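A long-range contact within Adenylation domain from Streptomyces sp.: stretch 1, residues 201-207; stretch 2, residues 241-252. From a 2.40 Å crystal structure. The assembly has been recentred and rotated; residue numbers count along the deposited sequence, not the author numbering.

Stretch 1 201-207: DRWLLFH
Stretch 2, residues 241-252: ETARVVRDRGIT

A helix that ends beside a β-strand can be joined to it by polar bonds at one end and apolar packing along the rest, and this adenylation domain gives a compact example. Residues 202-205 form the strand; the helix runs through Asp248, then leaves helical geometry at Gly250 in a Schellman motif. There Gly250 N bonds to Arg247 O (2.9 Å) and Ile251 N to Val246 O (3.2 Å), while Gly250 adopts phi/psi 68/33, a region that favours glycine. The chain then extends through Ile251 (-58/131), whose CA lies 4.8 Å from the CA of Arg202.

Asp201 (-66/157, chi1 m) opens the contact. Its OD1 accepts a 2.6 Å hydrogen bond from OG1 of Thr252, a p rotamer. The same OG1 accepts from Arg202 N at 2.9 Å, so one hydroxyl acts as both donor and acceptor. Thr252 N returns a bond to Arg202 O at 3.0 Å, and Thr252 thus clasps both backbone polar groups of Arg202.

The CA-to-CB bond of Arg202 (-121/120; chi1 m, chi2 109°, chi3 t, chi4 -166°) points toward stretch 2. Its CD approaches Gly250 O to 3.6 Å, and Arg249 O lies over one face of the guanidinium. An ideal CB on Gly250 would sit only 3.2 Å from Arg202 NH1, a tight fit.

Trp203 points away, as strand alternation predicts, and Leu204 (-97/127; chi1 t, chi2 p) points back. Leu204 CD1 meets Ile251 CD1 at 3.5 Å, and Leu204 CD2 meets Val246 CG2 at 3.8 Å, the valine being in the t rotamer.

Phe206 (-85/-26, chi1 t, chi2 -86°) reaches an earlier helical turn: Thr242 CG2 lies at its ring edge, 3.9 Å from Phe206 CE2, although the two CA atoms stand 9.3 Å apart. The register is therefore antiparallel, later residues of stretch 1 meeting earlier ones of stretch 2.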

ATOM      1  N   ASP A 201      13.958   5.505  16.267  1.00 16.36           N
ATOM      2  CA  ASP A 201      13.623   4.481  15.281  1.00 18.80           C
ATOM      3  C   ASP A 201      14.316   4.675  13.914  1.00 17.02           C
ATOM      4  O   ASP A 201      14.767   5.769  13.562  1.00 14.78           O
ATOM      5  CB  ASP A 201      12.085   4.402  15.105  1.00 16.70           C
ATOM      6  CG  ASP A 201      11.405   3.650  16.250  1.00 16.89           C
ATOM      7  OD1 ASP A 201      11.836   2.517  16.536  1.00 14.12           O
ATOM      8  OD2 ASP A 201      10.461   4.192  16.871  1.00 16.32           O
ATOM      9  N   ARG A 202      14.441   3.571  13.183  1.00 16.43           N
ATOM     10  CA  ARG A 202      14.830   3.603  11.791  1.00 13.13           C
ATOM     11  C   ARG A 202      13.725   2.952  10.971  1.00 14.63           C
ATOM     12  O   ARG A 202      13.403   1.774  11.182  1.00 18.89           O
ATOM     13  CB  ARG A 202      16.146   2.878  11.554  1.00 14.49           C
ATOM     14  CG  ARG A 202      17.399   3.701  11.786  1.00 23.49           C
ATOM     15  CD  ARG A 202      18.094   3.228  13.040  1.00 17.24           C
ATOM     16  NE  ARG A 202      19.436   3.775  13.152  1.00 23.75           N
ATOM     17  CZ  ARG A 202      20.350   3.326  14.008  1.00 36.87           C
ATOM     18  NH1 ARG A 202      20.061   2.322  14.828  1.00 29.77           N
ATOM     19  NH2 ARG A 202      21.557   3.881  14.043  1.00 37.43           N
ATOM     20  N   TRP A 203      13.154   3.716  10.043  1.00 13.19           N
ATOM     21  CA  TRP A 203      12.101   3.220   9.174  1.00 13.86           C
ATOM     22  C   TRP A 203      12.722   2.876   7.820  1.00 20.92           C
ATOM     23  O   TRP A 203      13.620   3.572   7.345  1.00 17.34           O
ATOM     24  CB  TRP A 203      10.996   4.260   9.012  1.00 14.36           C
ATOM     25  CG  TRP A 203      10.138   4.472  10.238  1.00 15.28           C
ATOM     26  CD1 TRP A 203      10.538   4.963  11.449  1.00  9.83           C
ATOM     27  CD2 TRP A 203       8.733   4.246  10.345  1.00 10.96           C
ATOM     28  NE1 TRP A 203       9.477   5.038  12.300  1.00  9.45           N
ATOM     29  CE2 TRP A 203       8.354   4.598  11.658  1.00 10.96           C
ATOM     30  CE3 TRP A 203       7.759   3.776   9.462  1.00  9.46           C
ATOM     31  CZ2 TRP A 203       7.034   4.489  12.115  1.00 10.38           C
ATOM     32  CZ3 TRP A 203       6.463   3.680   9.902  1.00 12.80           C
ATOM     33  CH2 TRP A 203       6.105   4.033  11.225  1.00 13.14           C
ATOM     34  N   LEU A 204      12.263   1.797   7.202  1.00 21.87           N
ATOM     35  CA  LEU A 204      12.774   1.437   5.894  1.00 17.10           C
ATOM     36  C   LEU A 204      11.817   1.969   4.845  1.00 14.93           C
ATOM     37  O   LEU A 204      10.631   1.716   4.943  1.00 21.65           O
ATOM     38  CB  LEU A 204      12.934  -0.088   5.779  1.00 17.08           C
ATOM     39  CG  LEU A 204      13.546  -0.636   4.487  1.00 19.87           C
ATOM     40  CD1 LEU A 204      14.966  -0.106   4.338  1.00 13.88           C
ATOM     41  CD2 LEU A 204      13.532  -2.158   4.477  1.00 14.16           C
ATOM     42  N   LEU A 205      12.296   2.727   3.864  1.00 15.10           N
ATOM     43  CA  LEU A 205      11.437   3.063   2.726  1.00 15.91           C
ATOM     44  C   LEU A 205      11.524   1.913   1.698  1.00 20.36           C
ATOM     45  O   LEU A 205      12.331   1.927   0.762  1.00 14.18           O
ATOM     46  CB  LEU A 205      11.805   4.418   2.109  1.00 13.48           C
ATOM     47  CG  LEU A 205      10.963   4.815   0.882  1.00 14.47           C
ATOM     48  CD1 LEU A 205       9.607   5.256   1.332  1.00 11.38           C
ATOM     49  CD2 LEU A 205      11.611   5.957   0.099  1.00  9.77           C
ATOM     50  N   PHE A 206      10.700   0.896   1.918  1.00 15.21           N
ATOM     51  CA  PHE A 206      10.680  -0.264   1.053  1.00 17.07           C
ATOM     52  C   PHE A 206       9.779  -0.068  -0.186  1.00 18.51           C
ATOM     53  O   PHE A 206      10.010  -0.680  -1.227  1.00 15.78           O
ATOM     54  CB  PHE A 206      10.248  -1.497   1.870  1.00 17.83           C
ATOM     55  CG  PHE A 206      10.294  -2.791   1.102  1.00 25.00           C
ATOM     56  CD1 PHE A 206       9.215  -3.190   0.318  1.00 23.22           C
ATOM     57  CD2 PHE A 206      11.424  -3.594   1.130  1.00 28.92           C
ATOM     58  CE1 PHE A 206       9.256  -4.375  -0.398  1.00 23.67           C
ATOM     59  CE2 PHE A 206      11.470  -4.785   0.411  1.00 21.74           C
ATOM     60  CZ  PHE A 206      10.386  -5.171  -0.349  1.00 23.78           C
ATOM     61  N   HIS A 207       8.778   0.800  -0.083  1.00 14.49           N
ATOM     62  CA  HIS A 207       7.725   0.840  -1.101  1.00 20.31           C
ATOM     63  C   HIS A 207       7.766   2.041  -2.064  1.00 18.06           C
ATOM     64  O   HIS A 207       8.307   3.096  -1.748  1.00 14.41           O
ATOM     65  CB  HIS A 207       6.344   0.783  -0.420  1.00 14.37           C
ATOM     66  CG  HIS A 207       6.075  -0.504   0.293  1.00 14.06           C
ATOM     67  ND1 HIS A 207       6.367  -0.701   1.629  1.00 17.73           N
ATOM     68  CD2 HIS A 207       5.563  -1.671  -0.152  1.00 13.12           C
ATOM     69  CE1 HIS A 207       6.018  -1.926   1.975  1.00 14.11           C
ATOM     70  NE2 HIS A 207       5.522  -2.534   0.916  1.00 16.02           N
ATOM     71  N   GLU A 241      19.743  -9.759   0.061  1.00 32.29           N
ATOM     72  CA  GLU A 241      20.393  -8.455   0.200  1.00 31.56           C
ATOM     73  C   GLU A 241      19.522  -7.493   1.004  1.00 26.97           C
ATOM     74  O   GLU A 241      20.008  -6.679   1.784  1.00 27.28           O
ATOM     75  CB  GLU A 241      20.704  -7.868  -1.180  1.00 34.18           C
ATOM     76  CG  GLU A 241      22.093  -8.220  -1.705  1.00 42.62           C
ATOM     77  CD  GLU A 241      22.089  -8.637  -3.167  1.00 42.45           C
ATOM     78  OE1 GLU A 241      21.062  -8.438  -3.853  1.00 45.75           O
ATOM     79  OE2 GLU A 241      23.124  -9.153  -3.636  1.00 36.57           O
ATOM     80  N   THR A 242      18.221  -7.594   0.789  1.00 30.44           N
ATOM     81  CA  THR A 242      17.250  -6.785   1.489  1.00 26.15           C
ATOM     82  C   THR A 242      17.329  -7.107   2.971  1.00 28.11           C
ATOM     83  O   THR A 242      17.468  -6.220   3.822  1.00 26.19           O
ATOM     84  CB  THR A 242      15.836  -7.056   0.944  1.00 31.25           C
ATOM     85  OG1 THR A 242      15.792  -6.677  -0.435  1.00 27.84           O
ATOM     86  CG2 THR A 242      14.771  -6.316   1.749  1.00 20.43           C
ATOM     87  N   ALA A 243      17.241  -8.394   3.272  1.00 26.25           N
ATOM     88  CA  ALA A 243      17.454  -8.854   4.634  1.00 31.01           C
ATOM     89  C   ALA A 243      18.758  -8.286   5.223  1.00 21.41           C
ATOM     90  O   ALA A 243      18.777  -7.827   6.357  1.00 19.64           O
ATOM     91  CB  ALA A 243      17.458 -10.380   4.680  1.00 19.28           C
ATOM     92  N   ARG A 244      19.834  -8.281   4.450  1.00 18.00           N
ATOM     93  CA  ARG A 244      21.126  -7.912   5.006  1.00 20.42           C
ATOM     94  C   ARG A 244      21.181  -6.423   5.341  1.00 22.40           C
ATOM     95  O   ARG A 244      21.684  -6.031   6.393  1.00 23.37           O
ATOM     96  CB  ARG A 244      22.245  -8.340   4.052  1.00 20.75           C
ATOM     97  CG  ARG A 244      22.792  -9.717   4.417  1.00 28.22           C
ATOM     98  CD  ARG A 244      22.912 -10.701   3.244  1.00 28.21           C
ATOM     99  NE  ARG A 244      24.097 -10.507   2.419  1.00 24.37           N
ATOM    100  CZ  ARG A 244      24.621 -11.432   1.616  1.00 29.69           C
ATOM    101  NH1 ARG A 244      24.091 -12.644   1.530  1.00 22.15           N
ATOM    102  NH2 ARG A 244      25.697 -11.145   0.901  1.00 28.77           N
ATOM    103  N   VAL A 245      20.607  -5.602   4.477  1.00 26.45           N
ATOM    104  CA  VAL A 245      20.473  -4.179   4.758  1.00 24.50           C
ATOM    105  C   VAL A 245      19.620  -3.933   6.005  1.00 19.45           C
ATOM    106  O   VAL A 245      19.934  -3.074   6.842  1.00 16.33           O
ATOM    107  CB  VAL A 245      19.856  -3.441   3.559  1.00 31.70           C
ATOM    108  CG1 VAL A 245      19.442  -2.022   3.951  1.00 28.13           C
ATOM    109  CG2 VAL A 245      20.830  -3.441   2.392  1.00 19.03           C
ATOM    110  N   VAL A 246      18.548  -4.705   6.141  1.00 20.47           N
ATOM    111  CA  VAL A 246      17.646  -4.533   7.277  1.00 16.75           C
ATOM    112  C   VAL A 246      18.371  -4.733   8.620  1.00 23.31           C
ATOM    113  O   VAL A 246      18.167  -3.969   9.572  1.00 18.56           O
ATOM    114  CB  VAL A 246      16.448  -5.489   7.182  1.00 23.24           C
ATOM    115  CG1 VAL A 246      15.765  -5.672   8.535  1.00 17.22           C
ATOM    116  CG2 VAL A 246      15.477  -4.998   6.109  1.00 22.09           C
ATOM    117  N   ARG A 247      19.232  -5.747   8.694  1.00 29.34           N
ATOM    118  CA  ARG A 247      20.067  -5.934   9.872  1.00 22.08           C
ATOM    119  C   ARG A 247      21.091  -4.813   9.955  1.00 20.99           C
ATOM    120  O   ARG A 247      21.121  -4.063  10.937  1.00 20.79           O
ATOM    121  CB  ARG A 247      20.758  -7.301   9.847  1.00 25.27           C
ATOM    122  CG  ARG A 247      21.901  -7.451  10.841  1.00 21.87           C
ATOM    123  CD  ARG A 247      23.193  -7.752  10.111  1.00 22.94           C
ATOM    124  NE  ARG A 247      23.294  -9.159   9.743  1.00 26.35           N
ATOM    125  CZ  ARG A 247      23.880  -9.598   8.634  1.00 28.84           C
ATOM    126  NH1 ARG A 247      24.415  -8.736   7.777  1.00 34.23           N
ATOM    127  NH2 ARG A 247      23.916 -10.896   8.369  1.00 33.06           N
ATOM    128  N   ASP A 248      21.898  -4.677   8.908  1.00 18.12           N
ATOM    129  CA  ASP A 248      23.003  -3.714   8.918  1.00 21.80           C
ATOM    130  C   ASP A 248      22.629  -2.228   9.093  1.00 26.85           C
ATOM    131  O   ASP A 248      23.376  -1.494   9.731  1.00 30.91           O
ATOM    132  CB  ASP A 248      23.866  -3.874   7.646  1.00 17.05           C
ATOM    133  CG  ASP A 248      24.540  -5.249   7.551  1.00 24.86           C
ATOM    134  OD1 ASP A 248      24.992  -5.733   8.611  1.00 35.04           O
ATOM    135  OD2 ASP A 248      24.683  -5.825   6.444  1.00 26.46           O
ATOM    136  N   ARG A 249      21.509  -1.771   8.538  1.00 28.35           N
ATOM    137  CA  ARG A 249      21.120  -0.377   8.722  1.00 20.26           C
ATOM    138  C   ARG A 249      20.280  -0.217   9.995  1.00 20.01           C
ATOM    139  O   ARG A 249      19.799   0.876  10.294  1.00 16.58           O
ATOM    140  CB  ARG A 249      20.360   0.142   7.498  1.00 24.23           C
ATOM    141  CG  ARG A 249      21.221   0.306   6.259  1.00 20.40           C
ATOM    142  CD  ARG A 249      22.419   1.217   6.511  1.00 28.63           C
ATOM    143  NE  ARG A 249      23.385   1.148   5.407  1.00 41.63           N
ATOM    144  CZ  ARG A 249      24.537   1.829   5.349  1.00 45.92           C
ATOM    145  NH1 ARG A 249      24.887   2.655   6.328  1.00 31.05           N
ATOM    146  NH2 ARG A 249      25.346   1.686   4.301  1.00 43.30           N
ATOM    147  N   GLY A 250      20.113  -1.316  10.738  1.00 26.48           N
ATOM    148  CA  GLY A 250      19.521  -1.291  12.077  1.00 20.01           C
ATOM    149  C   GLY A 250      18.044  -0.937  12.156  1.00 23.49           C
ATOM    150  O   GLY A 250      17.593  -0.313  13.113  1.00 20.72           O
ATOM    151  N   ILE A 251      17.290  -1.336  11.139  1.00 20.68           N
ATOM    152  CA  ILE A 251      15.877  -1.007  11.052  1.00 16.59           C
ATOM    153  C   ILE A 251      15.055  -1.503  12.245  1.00 12.34           C
ATOM    154  O   ILE A 251      15.170  -2.654  12.666  1.00 16.75           O
ATOM    155  CB  ILE A 251      15.319  -1.553   9.726  1.00 20.86           C
ATOM    156  CG1 ILE A 251      15.840  -0.671   8.589  1.00 14.85           C
ATOM    157  CG2 ILE A 251      13.799  -1.583   9.722  1.00 14.24           C
ATOM    158  CD1 ILE A 251      16.149  -1.424   7.380  1.00 27.18           C
ATOM    159  N   THR A 252      14.246  -0.610  12.805  1.00 11.27           N
ATOM    160  CA  THR A 252      13.385  -0.943  13.935  1.00 12.62           C
ATOM    161  C   THR A 252      11.901  -1.074  13.514  1.00 13.73           C
ATOM    162  O   THR A 252      11.107  -1.720  14.200  1.00 13.54           O
ATOM    163  CB  THR A 252      13.513   0.118  15.062  1.00 16.94           C
ATOM    164  OG1 THR A 252      13.062   1.385  14.582  1.00 14.49           O
ATOM    165  CG2 THR A 252      14.968   0.259  15.515  1.00 15.15           C
TER